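Local coordinates for carboxysome shell vertex protein CcmL (Synechocystis sp., PDB 2QW7) that probably forms the pentameric vertices of the carboxysome, the polyhedral inclusion that sequesters RuBisCO, and is modelled to induce curvature in an otherwise flat hexagonal layer, at residues Gln2-Gly8 / Leu51-Val57. Residues are numbered along the deposited sequence; the frame is centred on the assembly and turned at random.
Sequences QLAKVLG and LNEWVLV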
ATOM      1  N   GLN A   2      -1.118   5.763 -11.570  1.00 30.24           N
ATOM      2  CA  GLN A   2      -0.576   7.133 -11.367  1.00 25.54           C
ATOM      3  C   GLN A   2       0.016   7.750 -12.618  1.00 26.29           C
ATOM      4  O   GLN A   2       0.595   7.103 -13.474  1.00 24.97           O
ATOM      5  CB  GLN A   2       0.460   7.219 -10.240  1.00 25.97           C
ATOM      6  CG  GLN A   2      -0.006   7.059  -8.756  1.00 20.01           C
ATOM      7  CD  GLN A   2      -0.687   8.203  -8.142  1.00 16.66           C
ATOM      8  OE1 GLN A   2      -0.049   9.194  -7.683  1.00 32.92           O
ATOM      9  NE2 GLN A   2      -2.001   8.087  -8.030  1.00  6.62           N
ATOM     10  N   LEU A   3      -0.176   9.051 -12.736  1.00 29.63           N
ATOM     11  CA  LEU A   3       0.340   9.759 -13.867  1.00 27.41           C
ATOM     12  C   LEU A   3       1.798   9.998 -13.415  1.00 26.61           C
ATOM     13  O   LEU A   3       2.036  10.293 -12.244  1.00 24.49           O
ATOM     14  CB  LEU A   3      -0.431  11.038 -14.132  1.00 29.46           C
ATOM     15  CG  LEU A   3      -1.937  11.191 -14.407  1.00 28.55           C
ATOM     16  CD1 LEU A   3      -2.331  12.723 -13.995  1.00 20.59           C
ATOM     17  CD2 LEU A   3      -2.357  10.795 -15.823  1.00 17.79           C
ATOM     18  N   ALA A   4       2.732   9.829 -14.351  1.00 25.21           N
ATOM     19  CA  ALA A   4       4.153   9.931 -14.126  1.00 26.02           C
ATOM     20  C   ALA A   4       4.891  10.321 -15.392  1.00 27.67           C
ATOM     21  O   ALA A   4       4.395  10.099 -16.500  1.00 28.29           O
ATOM     22  CB  ALA A   4       4.690   8.662 -13.657  1.00 13.44           C
ATOM     23  N   LYS A   5       6.078  10.897 -15.180  1.00 27.47           N
ATOM     24  CA  LYS A   5       6.988  11.337 -16.240  1.00 28.64           C
ATOM     25  C   LYS A   5       8.243  10.441 -16.231  1.00 26.81           C
ATOM     26  O   LYS A   5       8.756  10.099 -15.143  1.00 22.93           O
ATOM     27  CB  LYS A   5       7.452  12.797 -16.015  1.00 30.66           C
ATOM     28  CG  LYS A   5       8.257  13.414 -17.133  1.00 28.20           C
ATOM     29  CD  LYS A   5       7.986  14.929 -17.183  1.00 33.33           C
ATOM     30  CE  LYS A   5       8.798  15.717 -18.221  1.00 33.24           C
ATOM     31  NZ  LYS A   5       8.017  16.917 -18.642  1.00 30.06           N
ATOM     32  N   VAL A   6       8.725  10.069 -17.422  1.00 23.90           N
ATOM     33  CA  VAL A   6       9.926   9.258 -17.486  1.00 22.66           C
ATOM     34  C   VAL A   6      11.157  10.106 -17.310  1.00 23.70           C
ATOM     35  O   VAL A   6      11.411  11.043 -18.065  1.00 23.96           O
ATOM     36  CB  VAL A   6      10.010   8.349 -18.734  1.00 20.94           C
ATOM     37  CG1 VAL A   6      11.313   7.622 -18.734  1.00 19.34           C
ATOM     38  CG2 VAL A   6       8.876   7.286 -18.726  1.00 15.18           C
ATOM     39  N   LEU A   7      11.895   9.805 -16.247  1.00 26.58           N
ATOM     40  CA  LEU A   7      13.105  10.507 -15.893  1.00 27.04           C
ATOM     41  C   LEU A   7      14.366   9.865 -16.441  1.00 28.55           C
ATOM     42  O   LEU A   7      15.272  10.518 -16.923  1.00 29.63           O
ATOM     43  CB  LEU A   7      13.201  10.576 -14.392  1.00 30.84           C
ATOM     44  CG  LEU A   7      12.610  11.822 -13.762  1.00 29.78           C
ATOM     45  CD1 LEU A   7      11.247  12.112 -14.388  1.00 32.72           C
ATOM     46  CD2 LEU A   7      12.542  11.556 -12.280  1.00 23.12           C
ATOM     47  N   GLY A   8      14.433   8.557 -16.365  1.00 29.65           N
ATOM     48  CA  GLY A   8      15.610   7.864 -16.857  1.00 29.41           C
ATOM     49  C   GLY A   8      15.499   6.350 -16.856  1.00 29.94           C
ATOM     50  O   GLY A   8      14.401   5.790 -16.741  1.00 27.96           O
ATOM     51  N   LEU A  51      12.177   9.131 -22.518  1.00 27.31           N
ATOM     52  CA  LEU A  51      12.454  10.286 -21.648  1.00 27.13           C
ATOM     53  C   LEU A  51      11.418  11.385 -21.784  1.00 24.92           C
ATOM     54  O   LEU A  51      11.059  11.786 -22.893  1.00 27.34           O
ATOM     55  CB  LEU A  51      13.843  10.873 -21.886  1.00 27.03           C
ATOM     56  CG  LEU A  51      14.274  11.795 -20.744  1.00 29.70           C
ATOM     57  CD1 LEU A  51      14.840  10.950 -19.594  1.00 29.09           C
ATOM     58  CD2 LEU A  51      15.280  12.835 -21.201  1.00 28.35           C
ATOM     59  N   ASN A  52      10.944  11.856 -20.639  1.00 23.43           N
ATOM     60  CA  ASN A  52      10.002  12.980 -20.583  1.00 25.85           C
ATOM     61  C   ASN A  52       8.565  12.747 -21.009  1.00 28.03           C
ATOM     62  O   ASN A  52       7.736  13.646 -20.802  1.00 28.80           O
ATOM     63  CB  ASN A  52      10.622  14.165 -21.316  1.00 25.81           C
ATOM     64  CG  ASN A  52      11.863  14.612 -20.644  1.00 23.16           C
ATOM     65  OD1 ASN A  52      11.994  14.490 -19.407  1.00 22.06           O
ATOM     66  ND2 ASN A  52      12.805  15.099 -21.424  1.00 22.10           N
ATOM     67  N   GLU A  53       8.284  11.535 -21.526  1.00 26.80           N
ATOM     68  CA  GLU A  53       6.931  11.145 -21.881  1.00 23.98           C
ATOM     69  C   GLU A  53       6.134  10.946 -20.579  1.00 24.09           C
ATOM     70  O   GLU A  53       6.674  10.546 -19.544  1.00 24.19           O
ATOM     71  CB  GLU A  53       6.927   9.887 -22.784  1.00 28.59           C
ATOM     72  CG  GLU A  53       7.260  10.051 -24.351  1.00 23.72           C
ATOM     73  CD  GLU A  53       6.737   8.808 -25.211  1.00 27.91           C
ATOM     74  OE1 GLU A  53       7.049   7.646 -24.857  1.00 21.06           O
ATOM     75  OE2 GLU A  53       6.047   8.972 -26.263  1.00 23.83           O
ATOM     76  N   TRP A  54       4.854  11.292 -20.623  1.00 26.69           N
ATOM     77  CA  TRP A  54       3.899  11.087 -19.531  1.00 22.61           C
ATOM     78  C   TRP A  54       3.326   9.704 -19.703  1.00 24.38           C
ATOM     79  O   TRP A  54       2.917   9.310 -20.808  1.00 23.15           O
ATOM     80  CB  TRP A  54       2.740  12.063 -19.559  1.00 24.23           C
ATOM     81  CG  TRP A  54       3.053  13.402 -19.074  1.00 25.12           C
ATOM     82  CD1 TRP A  54       4.238  14.073 -19.189  1.00 26.81           C
ATOM     83  CD2 TRP A  54       2.155  14.289 -18.401  1.00 27.74           C
ATOM     84  NE1 TRP A  54       4.138  15.335 -18.597  1.00 24.75           N
ATOM     85  CE2 TRP A  54       2.869  15.479 -18.105  1.00 26.13           C
ATOM     86  CE3 TRP A  54       0.825  14.188 -18.000  1.00 28.87           C
ATOM     87  CZ2 TRP A  54       2.279  16.560 -17.461  1.00 26.34           C
ATOM     88  CZ3 TRP A  54       0.249  15.261 -17.349  1.00 26.00           C
ATOM     89  CH2 TRP A  54       0.975  16.428 -17.088  1.00 27.24           C
ATOM     90  N   VAL A  55       3.227   8.987 -18.581  1.00 25.91           N
ATOM     91  CA  VAL A  55       2.870   7.584 -18.605  1.00 23.18           C
ATOM     92  C   VAL A  55       1.936   7.173 -17.470  1.00 26.60           C
ATOM     93  O   VAL A  55       1.769   7.874 -16.465  1.00 23.27           O
ATOM     94  CB  VAL A  55       4.226   6.775 -18.593  1.00 23.46           C
ATOM     95  CG1 VAL A  55       5.255   7.400 -19.596  1.00 17.12           C
ATOM     96  CG2 VAL A  55       4.856   6.755 -17.239  1.00 20.72           C
ATOM     97  N   LEU A  56       1.325   5.998 -17.660  1.00 27.64           N
ATOM     98  CA  LEU A  56       0.459   5.369 -16.647  1.00 26.74           C
ATOM     99  C   LEU A  56       1.218   4.297 -15.930  1.00 27.61           C
ATOM    100  O   LEU A  56       1.642   3.333 -16.582  1.00 28.26           O
ATOM    101  CB  LEU A  56      -0.740   4.666 -17.252  1.00 28.26           C
ATOM    102  CG  LEU A  56      -1.621   5.750 -17.840  1.00 34.15           C
ATOM    103  CD1 LEU A  56      -2.846   4.946 -18.265  1.00 29.06           C
ATOM    104  CD2 LEU A  56      -1.834   7.040 -16.887  1.00 22.30           C
ATOM    105  N   VAL A  57       1.257   4.430 -14.590  1.00 27.89           N
ATOM    106  CA  VAL A  57       1.992   3.525 -13.695  1.00 27.35           C
ATOM    107  C   VAL A  57       1.033   2.684 -12.866  1.00 26.64           C
ATOM    108  O   VAL A  57       0.273   3.213 -12.079  1.00 28.31           O
ATOM    109  CB  VAL A  57       2.854   4.367 -12.643  1.00 30.48           C
ATOM    110  CG1 VAL A  57       3.618   3.423 -11.742  1.00 25.42           C
ATOM    111  CG2 VAL A  57       3.823   5.496 -13.325  1.00 24.54           C
TER
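V57 holds CG1 anti to its backbone N (chi1 -179°), which puts CG2 beside that N and against A4 CB; V6, with the same torsion, turns its CG2 to V55. The two segments are antiparallel neighbours in the curled beta-sheet of the EutN/CcmL fold, strand 2-11 pairing with strand 54-59. Q2 with V57 and A4 with V55 are hydrogen-bonded pairs, L3 with L56 and K5 with W54 non-hydrogen-bonded ones. A4 is linked both ways to V55: V55 N gives A4 O a short bond of 2.6 Å, while A4 N donates to V55 O. V6 N to E53 O and N52 N to V6 O carry the bonding past the last bridge, into the turn before strand 54-59.

On the face of A4, V55 and V57, a single methyl suits a place pressed against two branched side chains of the partner strand: A4 CB lies a tight 3.3 Å from V57 CG2 and 4.1 Å from V55 CG2. V6 extends this apolar packing, its side chain nearly at right angles to that of V55, and both also touch A49. Q2, on the face of A4, leads its amide away from strand 54-59, and NE2 hydrogen-bonds to Y40 O and E41 OE1 of a neighbouring subunit. On the other face, L3 and L56 run side by side, CD2 to CD2 at 3.9 Å; both reach I82 of strand 76-86 and also pack on that neighbour, so long apolar side chains serve the sheet and the pentamer together. W54 stacks on Y93. K5, partly exposed and bent at chi2 (149°), lays its long aliphatic chain obliquely across N52 and the indole of W54: K5 CD stands 4.1 Å from W54 NE1, and K5 CE 3.5 Å from N52 O.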